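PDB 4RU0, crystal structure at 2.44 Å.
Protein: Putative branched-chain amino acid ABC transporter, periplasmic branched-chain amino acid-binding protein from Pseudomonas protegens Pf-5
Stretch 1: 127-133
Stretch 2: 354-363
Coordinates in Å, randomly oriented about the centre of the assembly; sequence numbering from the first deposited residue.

Stretch 1 127-133: DKIPLIT
Stretch 2, residues 354-363: NGEEGRWGLE

How do the two stretches lie against each other? Stretch 1 leaves a helix at Lys 128, whose positive phi (52/52) closes a Schellman motif, then runs extended through Ile 129 (-123/118) and Pro 130 (-66/126) into a short strand, Leu 131 and Ile 132. Stretch 2 is helical from Gly 355, with phi near -65 and psi near -35 except at Glu 357, where phi is -83, through its early turns and Asn 354 at the N-cap position. The register sets Lys 128 CA 5.7 Å from Glu 356 CA and Pro 130 CA 5.7 Å from Arg 359 CA, so both chains advance together. No hydrogen bond crosses; packing joins them, burying 311 Å² in all.

Why is the first turn of the helix able to come so close? Gly 355 has no side chain, and an ideal CB there would lie 2.4 Å from Lys 128 O, a clash. Its bare CA instead makes a CA-H...O contact, Gly 355 CA to Lys 128 O at 3.5 Å. Pro 130, its ring in the C-gamma exo pucker, points toward the helix and brings CG to 3.2 Å from Gly 355 O and 3.7 Å from Arg 359 N. Those two backbone atoms are already bonded to each other, Arg 359 N to Gly 355 O at 2.8 Å, so the compact ring packs over a satisfied helical bond.

Which side chains form the buried apolar end? Leu 362 (m, t: -77°, 162°) points toward stretch 1 and meets two residues: its CD1 lies 3.6 Å from Pro 130 CB, and its CD2 lies 4.0 Å from Ile 132 CD1. Ile 132 starts sideways, but its m, t rotamer (-64°, 172°) extends CD1 to the leucine. Ile 129 and Leu 131, both also m, t, point away from the helix and are buried elsewhere in the structure, the alternation expected of an extended chain.

What do the charged side chains do around the edge of the contact? Lys 128 is stretched out as m, t, t, t, and Glu 356, with chi3 -16°, starts sideways, but its t, t chain brings the carboxylate nearer to stretch 1. Lys 128 CD packs 3.7 Å from Glu 356 OE1, while Lys 128 NZ stays 4.0 Å from that oxygen: opposite charges near each other, but beyond a salt bridge. Arg 359 touches Pro 130 CG with its CB at 4.0 Å, then its chi angles (-160°, -86°, -51°, -86°) lead the guanidinium away. Arg 359 NE and Glu 363 OE1, 3.7 Å apart within stretch 2, form a long salt bridge of charges alone, with no N-H pointing at the oxygen.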

# COMPACT_ATOMS: atom_id res chain seq x y z
N ASP A 127 3.62 -16.46 -16.92
CA ASP A 127 5.08 -16.36 -16.90
C ASP A 127 5.66 -16.78 -15.57
O ASP A 127 6.88 -16.77 -15.38
CB ASP A 127 5.53 -14.92 -17.22
CG ASP A 127 5.01 -14.42 -18.56
OD1 ASP A 127 4.60 -15.25 -19.40
OD2 ASP A 127 5.03 -13.19 -18.77
N LYS A 128 4.79 -17.15 -14.64
CA LYS A 128 5.17 -17.49 -13.27
C LYS A 128 6.05 -16.41 -12.63
O LYS A 128 7.13 -16.68 -12.09
CB LYS A 128 5.87 -18.86 -13.25
CG LYS A 128 4.94 -19.99 -13.69
CD LYS A 128 5.63 -21.34 -13.71
CE LYS A 128 4.65 -22.45 -14.05
NZ LYS A 128 5.32 -23.77 -14.13
N ILE A 129 5.56 -15.17 -12.68
CA ILE A 129 6.22 -14.05 -12.04
C ILE A 129 5.28 -13.35 -11.06
O ILE A 129 4.24 -12.82 -11.45
CB ILE A 129 6.73 -13.03 -13.08
CG1 ILE A 129 7.74 -13.70 -14.01
CG2 ILE A 129 7.34 -11.83 -12.37
CD1 ILE A 129 8.50 -12.74 -14.88
N PRO A 130 5.65 -13.35 -9.77
CA PRO A 130 4.80 -12.76 -8.74
C PRO A 130 4.67 -11.25 -8.91
O PRO A 130 5.68 -10.56 -9.00
CB PRO A 130 5.53 -13.09 -7.43
CG PRO A 130 6.58 -14.10 -7.80
CD PRO A 130 6.91 -13.86 -9.23
N LEU A 131 3.44 -10.76 -8.98
CA LEU A 131 3.20 -9.33 -8.98
C LEU A 131 2.95 -8.88 -7.56
O LEU A 131 2.08 -9.41 -6.88
CB LEU A 131 2.01 -8.96 -9.86
CG LEU A 131 2.14 -9.15 -11.37
CD1 LEU A 131 0.93 -8.55 -12.09
CD2 LEU A 131 3.44 -8.57 -11.92
N ILE A 132 3.73 -7.91 -7.11
CA ILE A 132 3.49 -7.30 -5.81
C ILE A 132 2.86 -5.92 -6.00
O ILE A 132 3.43 -5.05 -6.66
CB ILE A 132 4.79 -7.15 -5.00
CG1 ILE A 132 5.37 -8.53 -4.67
CG2 ILE A 132 4.53 -6.38 -3.73
CD1 ILE A 132 6.75 -8.47 -4.03
N THR A 133 1.69 -5.75 -5.41
CA THR A 133 1.06 -4.43 -5.29
C THR A 133 0.80 -4.12 -3.83
O THR A 133 -0.13 -4.61 -3.23
CB THR A 133 -0.27 -4.35 -6.09
OG1 THR A 133 -1.20 -5.31 -5.61
CG2 THR A 133 -0.04 -4.59 -7.53
N ASN A 354 14.21 -17.79 -8.70
CA ASN A 354 13.14 -17.83 -9.69
C ASN A 354 11.91 -17.08 -9.23
O ASN A 354 11.71 -16.88 -8.04
CB ASN A 354 12.75 -19.28 -9.99
CG ASN A 354 13.23 -19.73 -11.33
OD1 ASN A 354 13.85 -18.96 -12.07
ND2 ASN A 354 12.97 -20.99 -11.66
N GLY A 355 11.06 -16.69 -10.19
CA GLY A 355 9.77 -16.13 -9.86
C GLY A 355 8.92 -17.18 -9.17
O GLY A 355 8.13 -16.88 -8.27
N GLU A 356 9.10 -18.43 -9.60
CA GLU A 356 8.41 -19.57 -9.00
C GLU A 356 8.89 -19.78 -7.57
O GLU A 356 8.12 -20.19 -6.69
CB GLU A 356 8.65 -20.81 -9.84
CG GLU A 356 7.83 -22.03 -9.45
CD GLU A 356 7.91 -23.12 -10.51
OE1 GLU A 356 8.32 -22.81 -11.65
OE2 GLU A 356 7.55 -24.27 -10.21
N GLU A 357 10.16 -19.50 -7.34
CA GLU A 357 10.75 -19.61 -6.01
C GLU A 357 10.45 -18.34 -5.22
O GLU A 357 10.26 -18.39 -4.01
CB GLU A 357 12.26 -19.85 -6.11
CG GLU A 357 12.61 -21.22 -6.70
CD GLU A 357 14.01 -21.26 -7.30
OE1 GLU A 357 14.72 -20.24 -7.25
OE2 GLU A 357 14.39 -22.33 -7.85
N GLY A 358 10.40 -17.21 -5.93
CA GLY A 358 10.05 -15.95 -5.32
C GLY A 358 8.63 -16.00 -4.79
O GLY A 358 8.31 -15.41 -3.75
N ARG A 359 7.77 -16.71 -5.51
CA ARG A 359 6.39 -16.91 -5.10
C ARG A 359 6.34 -17.73 -3.82
O ARG A 359 5.52 -17.48 -2.93
CB ARG A 359 5.60 -17.59 -6.22
CG ARG A 359 4.10 -17.44 -6.13
CD ARG A 359 3.46 -18.49 -5.24
NE ARG A 359 3.88 -19.84 -5.60
CZ ARG A 359 3.29 -20.57 -6.54
NH1 ARG A 359 2.26 -20.08 -7.22
NH2 ARG A 359 3.74 -21.79 -6.80
N TRP A 360 7.23 -18.72 -3.72
CA TRP A 360 7.31 -19.57 -2.54
C TRP A 360 7.74 -18.75 -1.33
O TRP A 360 7.25 -18.96 -0.22
CB TRP A 360 8.28 -20.73 -2.76
CG TRP A 360 8.24 -21.74 -1.65
CD1 TRP A 360 7.50 -22.89 -1.61
CD2 TRP A 360 8.96 -21.68 -0.40
NE1 TRP A 360 7.72 -23.55 -0.42
CE2 TRP A 360 8.61 -22.83 0.34
CE3 TRP A 360 9.86 -20.77 0.16
CZ2 TRP A 360 9.12 -23.09 1.61
CZ3 TRP A 360 10.37 -21.03 1.42
CH2 TRP A 360 10.00 -22.18 2.13
N GLY A 361 8.68 -17.84 -1.55
CA GLY A 361 9.18 -16.99 -0.48
C GLY A 361 8.09 -16.09 0.05
O GLY A 361 7.88 -16.00 1.27
N LEU A 362 7.38 -15.42 -0.86
CA LEU A 362 6.26 -14.57 -0.50
C LEU A 362 5.24 -15.32 0.34
O LEU A 362 4.80 -14.82 1.38
CB LEU A 362 5.59 -14.00 -1.75
CG LEU A 362 6.33 -12.84 -2.42
CD1 LEU A 362 5.84 -12.67 -3.84
CD2 LEU A 362 6.12 -11.56 -1.62
N GLU A 363 4.87 -16.52 -0.09
CA GLU A 363 3.83 -17.29 0.60
C GLU A 363 4.31 -17.84 1.94
O GLU A 363 3.51 -18.34 2.74
CB GLU A 363 3.34 -18.44 -0.30
CG GLU A 363 2.63 -17.95 -1.56
CD GLU A 363 1.84 -19.04 -2.28
OE1 GLU A 363 2.28 -20.20 -2.27
OE2 GLU A 363 0.78 -18.71 -2.85